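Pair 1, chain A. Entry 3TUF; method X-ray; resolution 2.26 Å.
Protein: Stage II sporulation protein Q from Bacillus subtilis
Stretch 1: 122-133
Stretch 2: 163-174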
# COMPACT_ATOMS: atom_id res chain seq x y z
N ALA A 122 -19.93 -9.14 -34.73
CA ALA A 122 -20.19 -10.42 -34.10
C ALA A 122 -19.11 -10.73 -33.03
O ALA A 122 -17.96 -10.29 -33.14
CB ALA A 122 -20.27 -11.54 -35.17
N ASP A 123 -19.51 -11.44 -31.96
CA ASP A 123 -18.58 -12.04 -30.98
C ASP A 123 -17.76 -11.07 -30.12
O ASP A 123 -16.52 -11.15 -30.12
CB ASP A 123 -17.60 -13.01 -31.67
CG ASP A 123 -18.30 -14.12 -32.44
OD1 ASP A 123 -19.44 -14.49 -32.07
OD2 ASP A 123 -17.69 -14.64 -33.41
N GLY A 124 -18.42 -10.17 -29.40
CA GLY A 124 -17.71 -9.19 -28.57
C GLY A 124 -16.68 -8.36 -29.32
O GLY A 124 -15.94 -7.59 -28.71
N LEU A 125 -16.60 -8.52 -30.63
CA LEU A 125 -15.79 -7.66 -31.49
C LEU A 125 -16.49 -6.31 -31.74
O LEU A 125 -17.72 -6.22 -31.77
CB LEU A 125 -15.56 -8.35 -32.82
CG LEU A 125 -14.15 -8.47 -33.37
CD1 LEU A 125 -14.32 -8.45 -34.87
CD2 LEU A 125 -13.27 -7.35 -32.97
N SER A 126 -15.72 -5.27 -31.96
CA SER A 126 -16.34 -4.00 -32.27
C SER A 126 -15.26 -3.02 -32.72
O SER A 126 -14.07 -3.19 -32.42
CB SER A 126 -17.07 -3.50 -31.03
OG SER A 126 -16.11 -3.14 -30.08
N THR A 127 -15.66 -1.99 -33.45
CA THR A 127 -14.69 -1.01 -33.95
C THR A 127 -15.03 0.39 -33.55
O THR A 127 -16.21 0.72 -33.37
CB THR A 127 -14.60 -1.02 -35.49
OG1 THR A 127 -15.89 -1.31 -36.07
CG2 THR A 127 -13.61 -2.00 -35.93
N VAL A 128 -14.01 1.23 -33.48
CA VAL A 128 -14.18 2.60 -32.94
C VAL A 128 -13.56 3.59 -33.90
O VAL A 128 -12.41 3.45 -34.40
CB VAL A 128 -13.59 2.74 -31.47
CG1 VAL A 128 -13.73 4.19 -30.87
CG2 VAL A 128 -14.22 1.70 -30.53
N TYR A 129 -14.34 4.61 -34.19
CA TYR A 129 -13.91 5.64 -35.10
C TYR A 129 -14.15 6.90 -34.36
O TYR A 129 -15.26 7.09 -33.80
CB TYR A 129 -14.80 5.62 -36.32
CG TYR A 129 -15.01 4.22 -36.86
CD1 TYR A 129 -15.92 3.34 -36.24
CD2 TYR A 129 -14.31 3.76 -37.98
CE1 TYR A 129 -16.14 2.03 -36.70
CE2 TYR A 129 -14.50 2.43 -38.48
CZ TYR A 129 -15.43 1.58 -37.81
OH TYR A 129 -15.63 0.31 -38.27
N GLN A 130 -13.16 7.77 -34.36
CA GLN A 130 -13.15 8.85 -33.40
C GLN A 130 -12.29 9.92 -34.00
O GLN A 130 -11.56 9.64 -34.90
CB GLN A 130 -12.61 8.28 -32.08
CG GLN A 130 -11.44 9.02 -31.51
CD GLN A 130 -11.00 8.52 -30.16
OE1 GLN A 130 -11.71 7.69 -29.50
NE2 GLN A 130 -9.81 9.02 -29.72
N SER A 131 -12.38 11.17 -33.52
CA SER A 131 -11.84 12.38 -34.25
C SER A 131 -12.62 12.88 -35.51
O SER A 131 -12.17 13.84 -36.21
CB SER A 131 -10.35 12.30 -34.55
OG SER A 131 -9.83 13.64 -34.51
N LEU A 132 -13.78 12.25 -35.77
CA LEU A 132 -14.71 12.65 -36.82
C LEU A 132 -15.21 14.12 -36.63
O LEU A 132 -15.46 14.58 -35.47
CB LEU A 132 -15.90 11.69 -36.82
CG LEU A 132 -15.52 10.20 -36.89
CD1 LEU A 132 -16.70 9.31 -37.30
CD2 LEU A 132 -14.43 10.01 -37.88
N SER A 133 -15.33 14.81 -37.79
CA SER A 133 -15.88 16.15 -38.00
C SER A 133 -17.36 16.04 -38.12
O SER A 133 -18.10 16.97 -37.74
CB SER A 133 -15.50 16.65 -39.39
OG SER A 133 -14.13 16.99 -39.46
N ASN A 163 -5.55 16.45 -39.02
CA ASN A 163 -6.87 16.09 -39.51
C ASN A 163 -6.84 14.60 -39.80
O ASN A 163 -6.10 14.17 -40.67
CB ASN A 163 -7.21 16.96 -40.72
CG ASN A 163 -8.52 16.57 -41.39
OD1 ASN A 163 -9.12 15.53 -41.13
ND2 ASN A 163 -8.95 17.42 -42.28
N HIS A 164 -7.60 13.80 -39.04
CA HIS A 164 -7.45 12.33 -39.14
C HIS A 164 -8.64 11.51 -38.72
O HIS A 164 -9.63 12.05 -38.26
CB HIS A 164 -6.32 11.90 -38.24
CG HIS A 164 -6.65 11.98 -36.76
ND1 HIS A 164 -6.69 13.19 -36.07
CD2 HIS A 164 -6.93 11.02 -35.85
CE1 HIS A 164 -6.98 12.96 -34.80
NE2 HIS A 164 -7.13 11.65 -34.65
N VAL A 165 -8.56 10.19 -38.81
CA VAL A 165 -9.49 9.38 -38.00
C VAL A 165 -8.67 8.47 -37.07
O VAL A 165 -7.67 7.90 -37.50
CB VAL A 165 -10.46 8.54 -38.89
CG1 VAL A 165 -9.67 7.62 -39.88
CG2 VAL A 165 -11.35 7.68 -38.06
N HIS A 166 -9.06 8.36 -35.79
CA HIS A 166 -8.52 7.34 -34.94
C HIS A 166 -9.37 6.07 -35.05
O HIS A 166 -10.59 6.13 -34.91
CB HIS A 166 -8.54 7.81 -33.50
CG HIS A 166 -7.94 6.83 -32.52
ND1 HIS A 166 -6.59 6.60 -32.44
CD2 HIS A 166 -8.51 6.04 -31.58
CE1 HIS A 166 -6.34 5.71 -31.48
NE2 HIS A 166 -7.50 5.34 -30.96
N PHE A 167 -8.75 4.93 -35.30
CA PHE A 167 -9.50 3.72 -35.51
C PHE A 167 -9.03 2.58 -34.58
O PHE A 167 -7.82 2.32 -34.39
CB PHE A 167 -9.29 3.32 -36.93
CG PHE A 167 -9.81 1.97 -37.25
CD1 PHE A 167 -11.16 1.72 -37.21
CD2 PHE A 167 -8.94 0.95 -37.56
CE1 PHE A 167 -11.69 0.47 -37.49
CE2 PHE A 167 -9.45 -0.34 -37.85
CZ PHE A 167 -10.84 -0.59 -37.81
N GLU A 168 -9.98 1.84 -34.03
CA GLU A 168 -9.66 0.81 -33.08
C GLU A 168 -10.50 -0.42 -33.34
O GLU A 168 -11.64 -0.30 -33.84
CB GLU A 168 -9.92 1.34 -31.66
CG GLU A 168 -9.00 2.49 -31.23
CD GLU A 168 -9.31 2.93 -29.81
OE1 GLU A 168 -10.20 2.26 -29.20
OE2 GLU A 168 -8.69 3.93 -29.30
N ILE A 169 -9.94 -1.61 -33.04
CA ILE A 169 -10.69 -2.88 -33.08
C ILE A 169 -10.49 -3.32 -31.69
O ILE A 169 -9.34 -3.24 -31.20
CB ILE A 169 -10.04 -4.03 -33.92
CG1 ILE A 169 -9.42 -3.53 -35.19
CG2 ILE A 169 -11.02 -5.14 -34.26
CD1 ILE A 169 -8.12 -2.86 -34.86
N ARG A 170 -11.59 -3.77 -31.08
CA ARG A 170 -11.62 -4.25 -29.71
C ARG A 170 -12.33 -5.59 -29.68
O ARG A 170 -13.31 -5.80 -30.44
CB ARG A 170 -12.38 -3.28 -28.78
CG ARG A 170 -11.95 -1.83 -28.92
CD ARG A 170 -12.44 -0.96 -27.85
NE ARG A 170 -11.25 -0.54 -27.13
CZ ARG A 170 -10.94 0.71 -26.86
NH1 ARG A 170 -11.82 1.68 -27.21
NH2 ARG A 170 -9.78 0.98 -26.22
N LYS A 171 -11.83 -6.50 -28.84
CA LYS A 171 -12.50 -7.76 -28.60
C LYS A 171 -12.84 -7.81 -27.13
O LYS A 171 -11.96 -7.65 -26.24
CB LYS A 171 -11.63 -8.95 -29.01
CG LYS A 171 -12.05 -10.28 -28.40
CD LYS A 171 -13.17 -10.96 -29.16
CE LYS A 171 -13.26 -12.43 -28.72
NZ LYS A 171 -14.67 -12.86 -28.51
N ASP A 172 -14.12 -8.03 -26.88
CA ASP A 172 -14.70 -7.87 -25.56
C ASP A 172 -14.14 -6.67 -24.82
O ASP A 172 -13.75 -6.78 -23.68
CB ASP A 172 -14.54 -9.17 -24.75
CG ASP A 172 -15.13 -10.33 -25.47
OD1 ASP A 172 -16.36 -10.36 -25.66
OD2 ASP A 172 -14.36 -11.18 -25.91
N GLY A 173 -14.09 -5.53 -25.49
CA GLY A 173 -13.64 -4.28 -24.86
C GLY A 173 -12.16 -3.96 -24.96
O GLY A 173 -11.78 -2.79 -24.81
N VAL A 174 -11.30 -4.96 -25.20
CA VAL A 174 -9.86 -4.66 -25.24
C VAL A 174 -9.29 -4.48 -26.66
O VAL A 174 -9.51 -5.30 -27.57
CB VAL A 174 -9.01 -5.51 -24.25
CG1 VAL A 174 -9.43 -6.96 -24.26
CG2 VAL A 174 -7.47 -5.30 -24.49
O HOH W 1 -15.26 -5.14 -28.33
O HOH W 2 -7.82 10.59 -31.50

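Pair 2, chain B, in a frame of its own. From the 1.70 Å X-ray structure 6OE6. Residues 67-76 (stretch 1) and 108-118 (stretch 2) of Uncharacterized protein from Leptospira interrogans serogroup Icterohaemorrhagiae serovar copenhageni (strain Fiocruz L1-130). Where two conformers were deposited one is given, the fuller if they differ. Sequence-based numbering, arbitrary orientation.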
# COMPACT_ATOMS: atom_id res chain seq x y z
N SER B 67 6.53 19.29 -9.30
CA SER B 67 7.98 19.34 -9.17
C SER B 67 8.47 19.11 -7.74
O SER B 67 9.69 19.03 -7.53
CB SER B 67 8.50 20.68 -9.68
OG SER B 67 8.11 21.73 -8.81
N ALA B 68 7.58 19.01 -6.76
CA ALA B 68 8.02 18.78 -5.38
C ALA B 68 8.52 17.35 -5.20
O ALA B 68 8.03 16.41 -5.84
CB ALA B 68 6.88 19.06 -4.40
N GLU B 69 9.50 17.19 -4.32
CA GLU B 69 10.09 15.87 -4.10
C GLU B 69 9.11 14.99 -3.34
O GLU B 69 8.85 15.23 -2.15
CB GLU B 69 11.41 15.99 -3.35
CG GLU B 69 12.54 16.62 -4.14
CD GLU B 69 13.89 16.07 -3.74
OE1 GLU B 69 13.93 15.00 -3.10
OE2 GLU B 69 14.92 16.71 -4.06
N THR B 70 8.58 13.97 -4.00
CA THR B 70 7.68 13.01 -3.39
C THR B 70 8.26 11.61 -3.52
O THR B 70 8.81 11.25 -4.56
CB THR B 70 6.29 13.07 -4.04
OG1 THR B 70 5.84 14.43 -4.06
CG2 THR B 70 5.29 12.26 -3.26
N TYR B 71 8.17 10.83 -2.44
CA TYR B 71 8.64 9.46 -2.45
C TYR B 71 7.62 8.57 -1.76
O TYR B 71 6.85 9.02 -0.91
CB TYR B 71 9.99 9.28 -1.73
CG TYR B 71 11.17 9.91 -2.44
CD1 TYR B 71 11.99 9.15 -3.27
CD2 TYR B 71 11.47 11.25 -2.27
CE1 TYR B 71 13.08 9.71 -3.91
CE2 TYR B 71 12.55 11.82 -2.91
CZ TYR B 71 13.35 11.04 -3.73
OH TYR B 71 14.43 11.60 -4.37
N VAL B 72 7.63 7.29 -2.14
CA VAL B 72 7.05 6.25 -1.29
C VAL B 72 8.16 5.30 -0.90
O VAL B 72 9.17 5.18 -1.59
CB VAL B 72 5.91 5.49 -1.98
CG1 VAL B 72 4.75 6.45 -2.28
CG2 VAL B 72 6.42 4.82 -3.28
N SER B 73 7.94 4.61 0.22
CA SER B 73 8.76 3.46 0.56
C SER B 73 7.84 2.33 0.98
O SER B 73 6.73 2.54 1.49
CB SER B 73 9.77 3.77 1.66
OG SER B 73 9.14 3.83 2.92
N LEU B 74 8.28 1.11 0.71
CA LEU B 74 7.60 -0.06 1.21
C LEU B 74 8.55 -0.81 2.11
O LEU B 74 9.74 -0.95 1.80
CB LEU B 74 7.13 -0.93 0.04
CG LEU B 74 6.15 -2.04 0.41
CD1 LEU B 74 4.79 -1.45 0.84
CD2 LEU B 74 5.92 -2.92 -0.84
N SER B 75 8.05 -1.26 3.25
CA SER B 75 8.83 -2.03 4.21
C SER B 75 8.14 -3.36 4.44
O SER B 75 6.91 -3.43 4.47
CB SER B 75 8.94 -1.28 5.55
OG SER B 75 9.59 -0.02 5.40
N LYS B 76 8.93 -4.41 4.66
CA LYS B 76 8.38 -5.73 4.94
C LYS B 76 8.68 -6.09 6.39
O LYS B 76 9.78 -5.83 6.88
CB LYS B 76 8.96 -6.80 4.01
CG LYS B 76 8.26 -8.18 4.20
CD LYS B 76 8.82 -9.20 3.18
CE LYS B 76 7.98 -10.48 3.13
NZ LYS B 76 8.06 -11.27 4.38
N GLY B 108 3.13 -11.69 3.62
CA GLY B 108 3.70 -11.02 4.78
C GLY B 108 2.97 -9.74 5.11
O GLY B 108 1.90 -9.45 4.59
N LYS B 109 3.58 -8.97 6.00
CA LYS B 109 3.00 -7.73 6.47
C LYS B 109 3.86 -6.59 5.95
O LYS B 109 5.09 -6.66 6.05
CB LYS B 109 2.94 -7.73 8.01
CG LYS B 109 2.14 -6.56 8.59
CD LYS B 109 1.83 -6.79 10.10
CE LYS B 109 3.07 -6.66 10.96
NZ LYS B 109 2.80 -6.83 12.43
N TYR B 110 3.22 -5.55 5.42
CA TYR B 110 3.91 -4.46 4.73
C TYR B 110 3.45 -3.12 5.24
O TYR B 110 2.31 -2.96 5.70
CB TYR B 110 3.65 -4.50 3.19
CG TYR B 110 4.25 -5.74 2.57
CD1 TYR B 110 5.56 -5.72 2.09
CD2 TYR B 110 3.53 -6.94 2.52
CE1 TYR B 110 6.15 -6.85 1.57
CE2 TYR B 110 4.10 -8.08 1.97
CZ TYR B 110 5.42 -8.01 1.49
OH TYR B 110 6.03 -9.12 0.96
N LEU B 111 4.36 -2.14 5.13
CA LEU B 111 4.13 -0.77 5.56
C LEU B 111 4.51 0.13 4.40
O LEU B 111 5.67 0.14 3.96
CB LEU B 111 4.97 -0.43 6.81
CG LEU B 111 4.89 1.00 7.35
CD1 LEU B 111 3.47 1.30 7.81
CD2 LEU B 111 5.91 1.21 8.48
N LEU B 112 3.54 0.91 3.94
CA LEU B 112 3.75 1.84 2.82
C LEU B 112 3.77 3.24 3.42
O LEU B 112 2.84 3.61 4.14
CB LEU B 112 2.60 1.71 1.81
CG LEU B 112 2.48 2.75 0.69
CD1 LEU B 112 3.75 2.75 -0.19
CD2 LEU B 112 1.25 2.39 -0.14
N LYS B 113 4.85 3.99 3.17
CA LYS B 113 4.98 5.35 3.67
C LYS B 113 4.99 6.31 2.49
O LYS B 113 5.49 5.99 1.42
CB LYS B 113 6.28 5.53 4.45
CG LYS B 113 6.41 4.66 5.74
CD LYS B 113 7.73 4.93 6.40
CE LYS B 113 7.97 3.96 7.56
NZ LYS B 113 9.16 4.38 8.31
N VAL B 114 4.43 7.51 2.72
CA VAL B 114 4.42 8.57 1.72
C VAL B 114 5.22 9.74 2.28
O VAL B 114 4.97 10.19 3.40
CB VAL B 114 2.99 9.01 1.36
CG1 VAL B 114 3.06 10.21 0.37
CG2 VAL B 114 2.16 7.86 0.77
N ALA B 115 6.20 10.23 1.51
CA ALA B 115 7.02 11.35 1.91
C ALA B 115 6.83 12.51 0.94
O ALA B 115 6.75 12.31 -0.27
CB ALA B 115 8.51 10.97 1.97
N TYR B 116 6.74 13.72 1.49
CA TYR B 116 6.57 14.92 0.70
C TYR B 116 7.54 15.96 1.24
O TYR B 116 7.50 16.28 2.44
CB TYR B 116 5.12 15.43 0.77
CG TYR B 116 4.83 16.57 -0.18
CD1 TYR B 116 4.75 16.35 -1.55
CD2 TYR B 116 4.62 17.85 0.29
CE1 TYR B 116 4.48 17.38 -2.43
CE2 TYR B 116 4.35 18.90 -0.58
CZ TYR B 116 4.28 18.66 -1.94
OH TYR B 116 4.01 19.69 -2.83
N GLU B 117 8.42 16.45 0.37
CA GLU B 117 9.36 17.52 0.71
C GLU B 117 10.15 17.20 1.98
O GLU B 117 10.39 18.06 2.83
CB GLU B 117 8.63 18.86 0.85
CG GLU B 117 7.88 19.28 -0.40
CD GLU B 117 8.77 19.96 -1.43
OE1 GLU B 117 8.67 21.20 -1.58
OE2 GLU B 117 9.57 19.26 -2.10
N GLY B 118 10.57 15.93 2.10
CA GLY B 118 11.45 15.50 3.16
C GLY B 118 10.79 14.83 4.35
O GLY B 118 11.46 14.08 5.07
O HOH W 3 10.23 13.88 -0.17
O HOH W 4 7.92 1.82 4.42
O HOH W 5 10.77 1.53 7.16
O HOH W 6 6.16 -10.20 6.75

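Pair 1 and pair 2 are both two neighbouring antiparallel strands. The strand directions differ by 166° in pair 1 and 159° in pair 2. Fourteen central residues superpose with an RMSD of 0.5 Å over N, CA and C. The buried areas are also alike, 852 and 877 Å².

The register is the same. Hydrogen-bonded S126(A)–R170(A), V128(A)–E168(A) and Q130(A)–H166(A) match Y71(B)–A115(B), S73(B)–K113(B) and S75(B)–L111(B). Each of these pairs is joined by two backbone hydrogen bonds. For example, V128(A) N donates to E168(A) O at 2.8 Å, and S73(B) N donates to K113(B) O at 3.1 Å. The bond from Q130(A) N to H166(A) O, 3.1 Å, is weak. The ladder depends on main-chain atoms, so it tolerates very different side chains.

On the face of T127(A) and V72(B), the two side chains almost coincide. Beside them, I169(A) matches V114(B) and F167(A) matches L112(B). At Y129(A) and F167(A), pair 1 places two aromatic rings where pair 2 has L74(B) and L112(B). The rings of Y129(A) and F167(A) meet obliquely, with CE2 of Y129(A) 3.6 Å from CE1 of F167(A). In pair 2, L74(B) CD1 lies 4.0 Å from L112(B) CB. Pair 2 carries its rings elsewhere on this face, at Y110(B) and at Y116(B), which matches K171(A). The Y129(A) ring also carries a hydroxyl, and its OH is 2.7 Å from T127(A) OG1, a hydrogen bond within the strand, though the place of OG1 is less sure. V72(B) and L74(B) have no polar side-chain atoms to form such a bond.

The other face is more polar in pair 1. H166(A) NE2 donates a very short hydrogen bond to E168(A) OE2, 2.5 Å. R170(A) NH1 forms a salt bridge with E168(A) OE1 at 2.6 Å, though the place of OE1 is less sure. The matching L111(B), K113(B) and A115(B) offer no acidic side chain. Instead, water 4 links the small side chains of S73(B) and S75(B), 2.8 Å from S73(B) OG and 2.7 Å from S75(B) OG. It also donates to L111(B) O at 2.8 Å.

The ladder ends similarly beyond R170(A) and A115(B). D172(A) N donates to G124(A) O at 2.6 Å, and E117(B) N donates to E69(B) O at 2.8 Å. Side chains then add different links. K171(A) NZ donates to D123(A) O at 3.0 Å. In pair 2, E117(B) OE2 accepts from E69(B) N at 3.0 Å. G124(A) has no side chain; an ideal CB there would clash with D172(A) OD1, 1.9 Å away.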